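Local coordinates for protein NAD_Gly3P_dh, NAD-dependent glycerol-3-phosphate dehydrogenase (Streptosporangium roseum, PDB 5OCM) that binds NADP+ and, as an imine reductase related to the beta-hydroxyacid dehydrogenases, probably uses the reduced cofactor to turn imines into amines, at residues A[16-21]-A[150-155]; A[56-61]-A[81-86]; A[272-277]-A[282-287]. All coordinates share one frame; numbering follows the deposited sequence.

Interaction 1 of 3, residues A[16-21]-A[150-155]; sequences QALAGA and RSLGAG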
# COMPACT_ATOMS: atom_id res chain seq x y z
N GLN A 16 3.54 -25.10 9.78
CA GLN A 16 3.91 -26.10 8.77
C GLN A 16 4.97 -25.56 7.82
O GLN A 16 5.91 -26.30 7.46
CB GLN A 16 2.68 -26.56 7.93
CG GLN A 16 1.59 -27.09 8.73
CD GLN A 16 0.92 -28.19 8.36
OE1 GLN A 16 1.10 -29.22 9.00
NE2 GLN A 16 0.26 -28.13 7.21
N ALA A 17 4.82 -24.30 7.41
CA ALA A 17 5.77 -23.67 6.50
C ALA A 17 7.13 -23.46 7.21
O ALA A 17 8.20 -23.62 6.61
CB ALA A 17 5.25 -22.34 5.99
N LEU A 18 7.09 -23.07 8.49
CA LEU A 18 8.34 -22.88 9.22
C LEU A 18 9.13 -24.21 9.28
O LEU A 18 10.34 -24.26 8.95
CB LEU A 18 8.05 -22.39 10.64
CG LEU A 18 7.34 -21.07 10.86
CD1 LEU A 18 7.07 -20.85 12.33
CD2 LEU A 18 8.14 -19.90 10.27
N ALA A 19 8.46 -25.27 9.73
CA ALA A 19 9.08 -26.60 9.80
C ALA A 19 9.58 -27.06 8.43
O ALA A 19 10.70 -27.55 8.31
CB ALA A 19 8.14 -27.61 10.38
N GLY A 20 8.77 -26.86 7.39
CA GLY A 20 9.21 -27.19 6.03
C GLY A 20 10.47 -26.47 5.57
O GLY A 20 11.32 -27.06 4.90
N ALA A 21 10.61 -25.19 5.94
CA ALA A 21 11.77 -24.41 5.56
C ALA A 21 13.01 -24.87 6.29
O ALA A 21 14.11 -24.94 5.69
CB ALA A 21 11.52 -22.93 5.81
N ARG A 150 17.92 -17.84 9.44
CA ARG A 150 17.91 -17.44 8.03
C ARG A 150 17.29 -18.46 7.09
O ARG A 150 16.90 -18.11 5.95
CB ARG A 150 19.31 -17.02 7.52
CG ARG A 150 19.70 -15.61 7.98
CD ARG A 150 21.13 -15.14 7.63
NE ARG A 150 21.21 -15.15 6.16
CZ ARG A 150 20.71 -14.20 5.34
NH1 ARG A 150 20.14 -13.08 5.81
NH2 ARG A 150 20.79 -14.39 4.02
N SER A 151 17.13 -19.72 7.51
CA SER A 151 16.38 -20.68 6.71
C SER A 151 14.96 -20.24 6.40
O SER A 151 14.38 -20.67 5.41
CB SER A 151 16.32 -22.05 7.41
OG SER A 151 17.63 -22.58 7.46
N LEU A 152 14.39 -19.42 7.29
CA LEU A 152 13.02 -18.94 7.13
C LEU A 152 12.92 -17.81 6.11
O LEU A 152 11.86 -17.55 5.56
CB LEU A 152 12.44 -18.51 8.44
CG LEU A 152 12.50 -19.53 9.57
CD1 LEU A 152 11.94 -18.96 10.85
CD2 LEU A 152 11.77 -20.82 9.17
N GLY A 153 14.03 -17.15 5.84
CA GLY A 153 14.06 -16.02 4.91
C GLY A 153 15.31 -15.20 4.96
O GLY A 153 15.84 -14.91 6.03
N ALA A 154 15.76 -14.79 3.78
CA ALA A 154 16.96 -13.94 3.71
C ALA A 154 16.72 -12.55 4.27
O ALA A 154 17.65 -11.88 4.61
CB ALA A 154 17.50 -13.83 2.28
N GLY A 155 15.48 -12.13 4.40
CA GLY A 155 15.12 -10.87 5.02
C GLY A 155 15.01 -10.89 6.52
O GLY A 155 14.42 -10.02 7.11

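Interaction 2 of 3, residues A[56-61]-A[81-86]; sequences AAEASP and GDVLAG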
# COMPACT_ATOMS: atom_id res chain seq x y z
N ALA A 56 9.17 -32.58 22.49
CA ALA A 56 9.62 -31.78 21.37
C ALA A 56 10.64 -30.73 21.81
O ALA A 56 11.71 -30.58 21.20
CB ALA A 56 8.45 -31.16 20.69
N ALA A 57 10.34 -30.06 22.93
CA ALA A 57 11.21 -29.05 23.46
C ALA A 57 12.57 -29.62 23.88
O ALA A 57 13.61 -29.00 23.62
CB ALA A 57 10.56 -28.32 24.61
N GLU A 58 12.54 -30.85 24.41
CA GLU A 58 13.76 -31.49 24.89
C GLU A 58 14.69 -31.91 23.77
O GLU A 58 15.85 -32.16 24.03
CB GLU A 58 13.45 -32.78 25.71
CG GLU A 58 13.02 -32.54 27.12
CD GLU A 58 12.67 -33.81 27.89
OE1 GLU A 58 12.32 -34.88 27.30
OE2 GLU A 58 12.73 -33.69 29.12
N ALA A 59 14.19 -31.99 22.53
CA ALA A 59 14.97 -32.55 21.42
C ALA A 59 16.00 -31.60 20.82
O ALA A 59 16.95 -32.08 20.17
CB ALA A 59 14.02 -33.02 20.36
N SER A 60 15.83 -30.28 21.00
CA SER A 60 16.63 -29.32 20.26
C SER A 60 17.17 -28.18 21.11
O SER A 60 16.52 -27.78 22.07
CB SER A 60 15.80 -28.68 19.10
OG SER A 60 15.09 -29.68 18.36
N PRO A 61 18.27 -27.56 20.69
CA PRO A 61 18.76 -26.36 21.39
C PRO A 61 18.03 -25.08 21.00
O PRO A 61 18.26 -24.06 21.67
CB PRO A 61 20.22 -26.25 20.93
CG PRO A 61 20.25 -26.94 19.61
CD PRO A 61 19.24 -28.05 19.69
N GLY A 81 9.07 -24.61 31.67
CA GLY A 81 10.11 -23.73 32.24
C GLY A 81 11.41 -24.39 32.61
O GLY A 81 12.51 -23.83 32.36
N ASP A 82 11.34 -25.61 33.15
CA ASP A 82 12.56 -26.38 33.36
C ASP A 82 13.15 -27.03 32.17
O ASP A 82 14.34 -27.02 32.01
CB ASP A 82 12.34 -27.43 34.51
CG ASP A 82 12.40 -26.75 35.90
OD1 ASP A 82 12.94 -25.62 36.06
OD2 ASP A 82 11.99 -27.38 36.86
N VAL A 83 12.35 -27.60 31.30
CA VAL A 83 12.85 -28.23 30.09
C VAL A 83 13.61 -27.22 29.18
O VAL A 83 14.50 -27.60 28.50
CB VAL A 83 11.58 -28.81 29.34
CG1 VAL A 83 11.93 -29.35 27.97
CG2 VAL A 83 10.92 -29.89 30.18
N LEU A 84 13.15 -25.97 29.12
CA LEU A 84 13.71 -24.93 28.26
C LEU A 84 15.05 -24.37 28.74
O LEU A 84 15.72 -23.68 28.03
CB LEU A 84 12.71 -23.79 27.97
CG LEU A 84 11.51 -24.24 27.11
CD1 LEU A 84 10.36 -23.21 27.10
CD2 LEU A 84 11.92 -24.60 25.65
N ALA A 85 15.42 -24.64 29.98
CA ALA A 85 16.79 -24.45 30.47
C ALA A 85 17.87 -24.83 29.49
O ALA A 85 17.95 -25.96 28.98
CB ALA A 85 17.01 -25.22 31.80
N GLY A 86 18.71 -23.84 29.16
CA GLY A 86 19.86 -24.01 28.26
C GLY A 86 19.49 -23.89 26.79
O GLY A 86 20.34 -24.17 25.95

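Interaction 3 of 3, residues A[272-277]-A[282-287]; sequences GGQGGL and MIEQFR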
# COMPACT_ATOMS: atom_id res chain seq x y z
N GLY A 272 -8.35 22.52 10.63
CA GLY A 272 -7.17 23.15 11.26
C GLY A 272 -6.39 24.07 10.35
O GLY A 272 -5.31 24.49 10.70
N GLY A 273 -6.90 24.41 9.16
CA GLY A 273 -6.22 25.34 8.29
C GLY A 273 -5.06 24.79 7.50
O GLY A 273 -4.22 25.55 7.05
N GLN A 274 -4.99 23.46 7.29
CA GLN A 274 -3.80 22.81 6.75
C GLN A 274 -3.96 22.35 5.30
O GLN A 274 -3.15 21.62 4.76
CB GLN A 274 -3.40 21.66 7.64
CG GLN A 274 -2.97 22.10 9.02
CD GLN A 274 -2.72 20.90 9.94
OE1 GLN A 274 -3.57 20.01 10.04
NE2 GLN A 274 -1.56 20.87 10.61
N GLY A 275 -5.00 22.86 4.64
CA GLY A 275 -5.21 22.61 3.23
C GLY A 275 -4.09 22.88 2.30
O GLY A 275 -3.97 22.23 1.24
N GLY A 276 -3.23 23.89 2.64
CA GLY A 276 -2.13 24.22 1.78
C GLY A 276 -0.84 23.47 2.04
O GLY A 276 0.17 23.73 1.38
N LEU A 277 -0.87 22.54 3.00
CA LEU A 277 0.28 21.72 3.34
C LEU A 277 0.27 20.41 2.54
O LEU A 277 -0.75 20.04 1.92
CB LEU A 277 0.30 21.42 4.82
CG LEU A 277 0.38 22.63 5.75
CD1 LEU A 277 0.37 22.18 7.20
CD2 LEU A 277 1.54 23.57 5.38
N MET A 282 -1.02 15.06 7.63
CA MET A 282 -2.01 14.12 8.15
C MET A 282 -1.53 13.31 9.33
O MET A 282 -2.37 12.79 10.08
CB MET A 282 -2.48 13.18 7.04
CG MET A 282 -3.34 13.89 6.01
SD MET A 282 -4.90 14.52 6.66
CE MET A 282 -5.61 13.06 7.34
N ILE A 283 -0.21 13.22 9.56
CA ILE A 283 0.28 12.55 10.73
C ILE A 283 -0.41 13.06 12.00
O ILE A 283 -0.64 12.28 12.95
CB ILE A 283 1.84 12.72 10.89
CG1 ILE A 283 2.40 11.90 12.03
CG2 ILE A 283 2.27 14.17 11.08
CD1 ILE A 283 2.31 10.42 11.74
N GLU A 284 -0.73 14.37 12.03
CA GLU A 284 -1.34 14.96 13.23
C GLU A 284 -2.72 14.35 13.53
O GLU A 284 -3.13 14.32 14.68
CB GLU A 284 -1.43 16.49 13.12
CG GLU A 284 -0.07 17.15 12.93
CD GLU A 284 -0.06 18.66 12.97
OE1 GLU A 284 -1.12 19.24 12.91
OE2 GLU A 284 1.04 19.22 13.09
N GLN A 285 -3.41 13.82 12.52
CA GLN A 285 -4.70 13.17 12.75
C GLN A 285 -4.59 11.76 13.34
O GLN A 285 -5.57 11.23 13.82
CB GLN A 285 -5.52 13.14 11.47
CG GLN A 285 -5.70 14.53 10.87
CD GLN A 285 -6.23 15.51 11.91
OE1 GLN A 285 -7.07 15.15 12.76
NE2 GLN A 285 -5.72 16.73 11.88
N PHE A 286 -3.39 11.17 13.33
CA PHE A 286 -3.18 9.82 13.86
C PHE A 286 -2.57 9.75 15.23
O PHE A 286 -2.66 8.69 15.87
CB PHE A 286 -2.44 8.97 12.84
CG PHE A 286 -3.16 8.85 11.53
CD1 PHE A 286 -4.32 8.10 11.41
CD2 PHE A 286 -2.73 9.54 10.43
CE1 PHE A 286 -4.99 8.03 10.20
CE2 PHE A 286 -3.39 9.47 9.22
CZ PHE A 286 -4.56 8.74 9.11
N ARG A 287 -2.10 10.88 15.74
CA ARG A 287 -1.42 10.95 17.01
C ARG A 287 -2.31 10.81 18.23
O ARG A 287 -1.81 10.40 19.33
CB ARG A 287 -0.68 12.27 17.16
CG ARG A 287 0.42 12.45 16.11
CD ARG A 287 1.80 12.52 16.64
NE ARG A 287 2.80 12.91 15.68
CZ ARG A 287 3.94 12.24 15.40
NH1 ARG A 287 4.16 10.96 15.77
NH2 ARG A 287 4.82 12.84 14.60
O HOH W 1 -3.37 17.31 10.17

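Interaction 1 of 3, residues A[16-21]-A[150-155]
Leu18 and Leu152 meet through their methyl groups. CD2 of Leu18 lies 3.9 Å from CD2 of Leu152 and almost as near to its other methyl, CD1. It therefore sits against the fork of the Leu152 side chain, and the two side chains run obliquely to each other. CD2 of Leu152 reaches further onto the helix. It comes 3.7 Å from the carbonyl O of Leu18 and 4.0 Å from CB of Ala21, so this one methyl touches two residues three apart on the helix. In Leu152, CG stands anti to the carbonyl carbon (chi1 -54°), which swings the isobutyl group to the helix although its CB does not point there. CB of Ala21 also rests on the carbonyl O of Ser151, at 3.7 Å. No hydrogen bond crosses between the two segments. All four touching residues are buried, and the contact is held by van der Waals packing.

CB of Ser151 lies 4.0 Å from the carbonyl O of Ala21. Its OG is bound by His27 and Asp25, just past the end of the helix. The backbone of Leu152 is held by a hydrogen bond to Gly127.

Further out, Leu18 packs against Met14, an NADP+-binding residue, and the side chain of Leu18 is about 7 Å from the bound NADP. Helix 13-24 is the first helix of the Rossmann-type nucleotide-binding domain. The contact joins it to the turn between helix 139-149 and strand 155-160, with Leu133 and Tyr135 of strand 131-136 also against Leu152.

Interaction 2 of 3, residues A[56-61]-A[81-86]
Val83 reaches helix 53-58 through one branch of its side chain. Its CB points toward the helix, and the two methyls part from there. CG1 lies anti to the backbone N (chi1 173°), and this rotation carries it to the helix surface. There it meets CG of Glu58 at 3.5 Å and CB of Ala57 at 3.8 Å. The methyl thus sits over two consecutive residues, Ala57 and Glu58. The side chains of Glu58 and Val83 cross at about a right angle. The valine touches CG, in the middle of the glutamate chain.

Leu84 adds a second, looser touch. Its CD2 comes to 4.1 Å from CB of Ala57. That small CB is therefore met by a methyl from each of two successive residues, Val83 and Leu84. These two are the central residues of a type I beta turn from Asp82 to Ala85. The loop lies between helix 70-77 and strand 88-91. Arg87 ties the same parts together through hydrogen bonds to the carbonyl O of Val83 and to that of Ser60.

The extended chain of Glu58 carries its carboxylate past the valine to a salt bridge with Arg54, one helical turn back. The contact itself is apolar, with no hydrogen bond between the segments. The glutamate divides its roles: its methylene covers the valine methyl, while its charge is paired within its own helix at the protein surface.

Interaction 3 of 3, residues A[272-277]-A[282-287]
Gln274 and Glu284 face each other with extended side chains that approach obliquely. The amide and carboxylate planes are 39° apart. NE2 of Gln274 gives a hydrogen bond to OE1 of Glu284, 2.9 Å long and fairly straight at 156°. The acceptor is slightly tilted from the amide plane. The donor, in contrast, comes from well above the carboxylate plane. The other carboxylate oxygen, OE2, is 4.0 Å from NE2 of Gln274, so a single oxygen carries the bond.

The opposite end of the amide is used as well. OE1 of Gln274 accepts a hydrogen bond from a water at 2.7 Å, and that water accepts one from NE2 of Gln285 at 3.0 Å. Gln285 folds back at chi2 (-52°) to bring its amide to the water. Both ends of the Gln274 amide are thus fixed, which holds its rotation. A leucine here would probably leave the Glu284 carboxylate without this donor and the water without one of its partners.

The backbone N of Gln274 takes part in the Schellman motif that closes helix 257-271, with Gly273 as its C-prime residue. Ile283 and Phe286 of the short helix pack against Ala189 and Leu185 of the second subunit. The contact is polar and at the surface: a neutral amide meets a probably charged carboxylate, and water completes the bridge between the loop and the short helix.

Interactions 1 and 2 belong to the N-terminal nucleotide-binding domain, with centres about 21 Å apart. Interaction 3 belongs to the C-terminal domain, on the opposite side of the chain's centre; its centre is about 41 Å and 52 Å from theirs. None touches another. Along the chain, interaction 2 is nested in the loop closed by interaction 1, and interaction 3 follows both. The first two join helices and loops packed around the same mixed sheet: helix 13-24 with the turn before strand 155-160, and helix 53-58 with the loop before strand 88-91. They hold together parts of the cofactor-binding domain, whereas interaction 3 links the loop after helix 257-271 to short helix 283-286, beside the dimer partner.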